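Local coordinates for protein 6-phosphogluconolactonase (Trypanosoma cruzi, PDB 6VYE) that probably hydrolyses 6-phosphogluconolactone to 6-phosphogluconate, the second step of the oxidative pentose phosphate pathway, at residues A[222-233]-A[258-269]. Sequence-based numbering, arbitrary orientation.
Sequences LLATGKEKKCVL and TFILDKEIAENL. Unlike the reference sequence in segment 258-269: Glu267 (reference Gly).
Leu222 and Leu223 pair with Phe259 and Ile260 as neighbouring parallel strands, the two strands of a beta-alpha-beta unit whose connecting helix, 230-237, packs back on the second strand. Leu222 is gripped through both backbone polar atoms: its N donates to Thr258 O (2.9 Å) and its O accepts from Ile260 N in a nearly straight bond (176°). Two residues on, Ala224 N donates to Ile260 O at 3.2 Å. On the face covered by helix 230-237, that of Leu222, Phe259 and Leu261, a chi1 of 179° swings Leu222 CG away from its backbone N, which helps bring CD2 over the centre of the Phe259 ring, 3.8 Å from the centroid, in a CH-pi contact. Leu233 descends from the helix, CD1 against Phe259 and CD2 touching both Leu261 CD1 and Ile265 CG1. Ile265 fills the corner beyond the strands: its CD1 lies 3.6 Å from Ala224 CB and presses tightly on Lys229 CB. Beyond the hydrogen-bonded residues, Asp262 OD1 takes two backbone N-H groups from opposite faces of its carboxylate, Gly226 N at 3.2 Å and Ile265 N at 3.0 Å. The second forms an Asx motif; a single oxygen thus links Gly226 to the backbone at Ile265. On the other face of the sheet, Leu223 CD2 lies alongside Ile260, which rests on Leu24 and Val27 of helix 24-38; the pair of strands is flanked by strands 163-167 and 14-18.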
# COMPACT_ATOMS: atom_id res chain seq x y z
N LEU A 222 0.93 1.92 7.81
CA LEU A 222 1.96 2.75 7.16
C LEU A 222 3.29 2.46 7.84
O LEU A 222 3.37 2.53 9.09
CB LEU A 222 1.61 4.24 7.25
CG LEU A 222 2.62 5.19 6.62
CD1 LEU A 222 2.53 5.17 5.10
CD2 LEU A 222 2.41 6.59 7.11
N LEU A 223 4.30 2.17 7.03
CA LEU A 223 5.71 1.98 7.45
C LEU A 223 6.48 3.25 7.08
O LEU A 223 6.41 3.68 5.92
CB LEU A 223 6.25 0.75 6.72
CG LEU A 223 5.54 -0.55 7.05
CD1 LEU A 223 6.35 -1.76 6.63
CD2 LEU A 223 5.29 -0.62 8.55
N ALA A 224 7.11 3.91 8.05
CA ALA A 224 7.91 5.13 7.77
C ALA A 224 9.16 5.18 8.66
O ALA A 224 9.06 5.00 9.89
CB ALA A 224 7.03 6.34 7.95
N THR A 225 10.32 5.42 8.05
CA THR A 225 11.61 5.53 8.78
C THR A 225 12.38 6.75 8.28
O THR A 225 12.08 7.24 7.18
CB THR A 225 12.49 4.30 8.55
OG1 THR A 225 12.68 4.19 7.13
CG2 THR A 225 11.86 3.03 9.09
N GLY A 226 13.35 7.19 9.07
CA GLY A 226 14.41 8.12 8.66
C GLY A 226 14.14 9.51 9.18
O GLY A 226 12.97 10.03 8.99
N LYS A 227 15.14 10.13 9.80
CA LYS A 227 15.07 11.56 10.18
C LYS A 227 14.63 12.39 8.96
O LYS A 227 13.93 13.36 9.17
CB LYS A 227 16.41 12.06 10.73
CG LYS A 227 16.32 13.42 11.42
CD LYS A 227 17.64 14.09 11.70
CE LYS A 227 17.51 15.57 12.01
NZ LYS A 227 17.20 15.80 13.44
N GLU A 228 15.03 12.02 7.74
CA GLU A 228 14.78 12.79 6.50
C GLU A 228 13.28 12.83 6.13
O GLU A 228 12.91 13.69 5.29
CB GLU A 228 15.61 12.21 5.35
CG GLU A 228 15.11 10.88 4.77
CD GLU A 228 15.58 9.58 5.42
OE1 GLU A 228 15.22 8.46 4.91
OE2 GLU A 228 16.26 9.67 6.46
N LYS A 229 12.43 11.98 6.73
CA LYS A 229 10.97 11.95 6.44
C LYS A 229 10.17 12.55 7.60
O LYS A 229 8.94 12.47 7.59
CB LYS A 229 10.55 10.50 6.21
CG LYS A 229 11.21 9.89 5.01
CD LYS A 229 10.53 8.65 4.58
CE LYS A 229 11.30 7.94 3.49
NZ LYS A 229 12.36 7.15 4.12
N LYS A 230 10.84 13.15 8.56
CA LYS A 230 10.19 13.69 9.78
C LYS A 230 9.28 14.85 9.40
O LYS A 230 8.17 14.98 9.98
CB LYS A 230 11.25 14.13 10.79
CG LYS A 230 10.71 14.46 12.16
CD LYS A 230 11.74 14.18 13.27
CE LYS A 230 12.57 15.36 13.73
NZ LYS A 230 12.56 16.51 12.80
N CYS A 231 9.69 15.67 8.45
CA CYS A 231 8.89 16.82 7.97
C CYS A 231 7.60 16.32 7.27
O CYS A 231 6.51 16.76 7.66
CB CYS A 231 9.74 17.70 7.07
SG CYS A 231 8.84 19.17 6.52
N VAL A 232 7.70 15.41 6.30
CA VAL A 232 6.48 14.87 5.61
C VAL A 232 5.61 14.11 6.62
O VAL A 232 4.37 14.24 6.56
CB VAL A 232 6.79 14.04 4.36
CG1 VAL A 232 7.32 14.92 3.26
CG2 VAL A 232 7.73 12.88 4.64
N LEU A 233 6.18 13.38 7.57
CA LEU A 233 5.32 12.66 8.56
C LEU A 233 4.53 13.68 9.38
O LEU A 233 3.32 13.51 9.56
CB LEU A 233 6.16 11.77 9.45
CG LEU A 233 5.37 10.99 10.49
CD1 LEU A 233 4.37 10.03 9.83
CD2 LEU A 233 6.32 10.26 11.43
N THR A 258 -2.68 2.11 11.64
CA THR A 258 -1.45 1.90 12.44
C THR A 258 -0.27 2.49 11.68
O THR A 258 -0.10 2.12 10.53
CB THR A 258 -1.17 0.41 12.72
OG1 THR A 258 -2.39 -0.14 13.22
CG2 THR A 258 -0.08 0.17 13.73
N PHE A 259 0.44 3.43 12.32
CA PHE A 259 1.75 3.98 11.86
C PHE A 259 2.85 3.27 12.66
O PHE A 259 2.81 3.26 13.92
CB PHE A 259 1.83 5.50 12.04
CG PHE A 259 1.03 6.35 11.08
CD1 PHE A 259 1.25 7.72 11.03
CD2 PHE A 259 0.03 5.82 10.29
CE1 PHE A 259 0.52 8.53 10.18
CE2 PHE A 259 -0.68 6.63 9.42
CZ PHE A 259 -0.43 7.98 9.35
N ILE A 260 3.76 2.61 11.95
CA ILE A 260 4.91 1.88 12.54
C ILE A 260 6.15 2.68 12.15
O ILE A 260 6.43 2.82 10.94
CB ILE A 260 4.90 0.40 12.10
CG1 ILE A 260 3.53 -0.25 12.34
CG2 ILE A 260 6.03 -0.40 12.75
CD1 ILE A 260 3.48 -1.74 11.97
N LEU A 261 6.82 3.26 13.14
CA LEU A 261 7.89 4.26 12.97
C LEU A 261 9.19 3.80 13.64
O LEU A 261 9.13 3.02 14.63
CB LEU A 261 7.41 5.56 13.60
CG LEU A 261 6.03 6.03 13.17
CD1 LEU A 261 5.67 7.32 13.88
CD2 LEU A 261 5.98 6.23 11.66
N ASP A 262 10.33 4.32 13.18
CA ASP A 262 11.62 4.26 13.91
C ASP A 262 11.69 5.49 14.82
O ASP A 262 10.82 6.38 14.69
CB ASP A 262 12.80 4.08 12.95
CG ASP A 262 13.26 5.34 12.22
OD1 ASP A 262 12.41 6.25 11.98
OD2 ASP A 262 14.46 5.42 11.91
N LYS A 263 12.69 5.53 15.71
CA LYS A 263 12.94 6.63 16.68
C LYS A 263 13.19 7.92 15.91
O LYS A 263 12.60 8.93 16.26
CB LYS A 263 14.14 6.31 17.58
CG LYS A 263 13.95 5.16 18.55
CD LYS A 263 13.06 5.51 19.72
CE LYS A 263 13.10 4.48 20.83
NZ LYS A 263 11.74 3.99 21.14
N GLU A 264 14.04 7.88 14.89
CA GLU A 264 14.55 9.08 14.17
C GLU A 264 13.37 9.82 13.50
O GLU A 264 13.36 11.06 13.55
CB GLU A 264 15.64 8.67 13.19
CG GLU A 264 16.95 8.34 13.88
CD GLU A 264 17.70 9.52 14.51
OE1 GLU A 264 17.74 10.61 13.90
OE2 GLU A 264 18.24 9.37 15.62
N ILE A 265 12.40 9.12 12.88
CA ILE A 265 11.26 9.82 12.20
C ILE A 265 10.28 10.37 13.25
O ILE A 265 9.62 11.37 12.94
CB ILE A 265 10.55 8.95 11.15
CG1 ILE A 265 9.77 9.83 10.15
CG2 ILE A 265 9.68 7.87 11.80
CD1 ILE A 265 9.17 9.07 8.99
N ALA A 266 10.24 9.76 14.44
CA ALA A 266 9.25 10.01 15.51
C ALA A 266 9.74 11.03 16.56
O ALA A 266 9.03 11.18 17.57
CB ALA A 266 8.91 8.69 16.17
N GLU A 267 10.81 11.79 16.31
CA GLU A 267 11.44 12.69 17.33
C GLU A 267 10.48 13.81 17.76
O GLU A 267 10.54 14.18 18.93
CB GLU A 267 12.78 13.28 16.85
CG GLU A 267 13.55 12.33 15.93
CD GLU A 267 15.07 12.40 15.87
OE1 GLU A 267 15.71 12.27 16.94
OE2 GLU A 267 15.61 12.53 14.72
N ASN A 268 9.57 14.30 16.91
CA ASN A 268 8.63 15.40 17.28
C ASN A 268 7.24 14.88 17.70
O ASN A 268 6.40 15.71 18.11
CB ASN A 268 8.48 16.41 16.14
CG ASN A 268 9.78 17.10 15.77
OD1 ASN A 268 10.55 17.53 16.64
ND2 ASN A 268 10.03 17.22 14.48
N LEU A 269 6.98 13.58 17.61
CA LEU A 269 5.67 13.00 18.03
C LEU A 269 5.63 12.93 19.56
O LEU A 269 6.70 12.79 20.17
CB LEU A 269 5.51 11.60 17.43
CG LEU A 269 4.80 11.54 16.08
CD1 LEU A 269 5.41 12.52 15.09
CD2 LEU A 269 4.83 10.12 15.54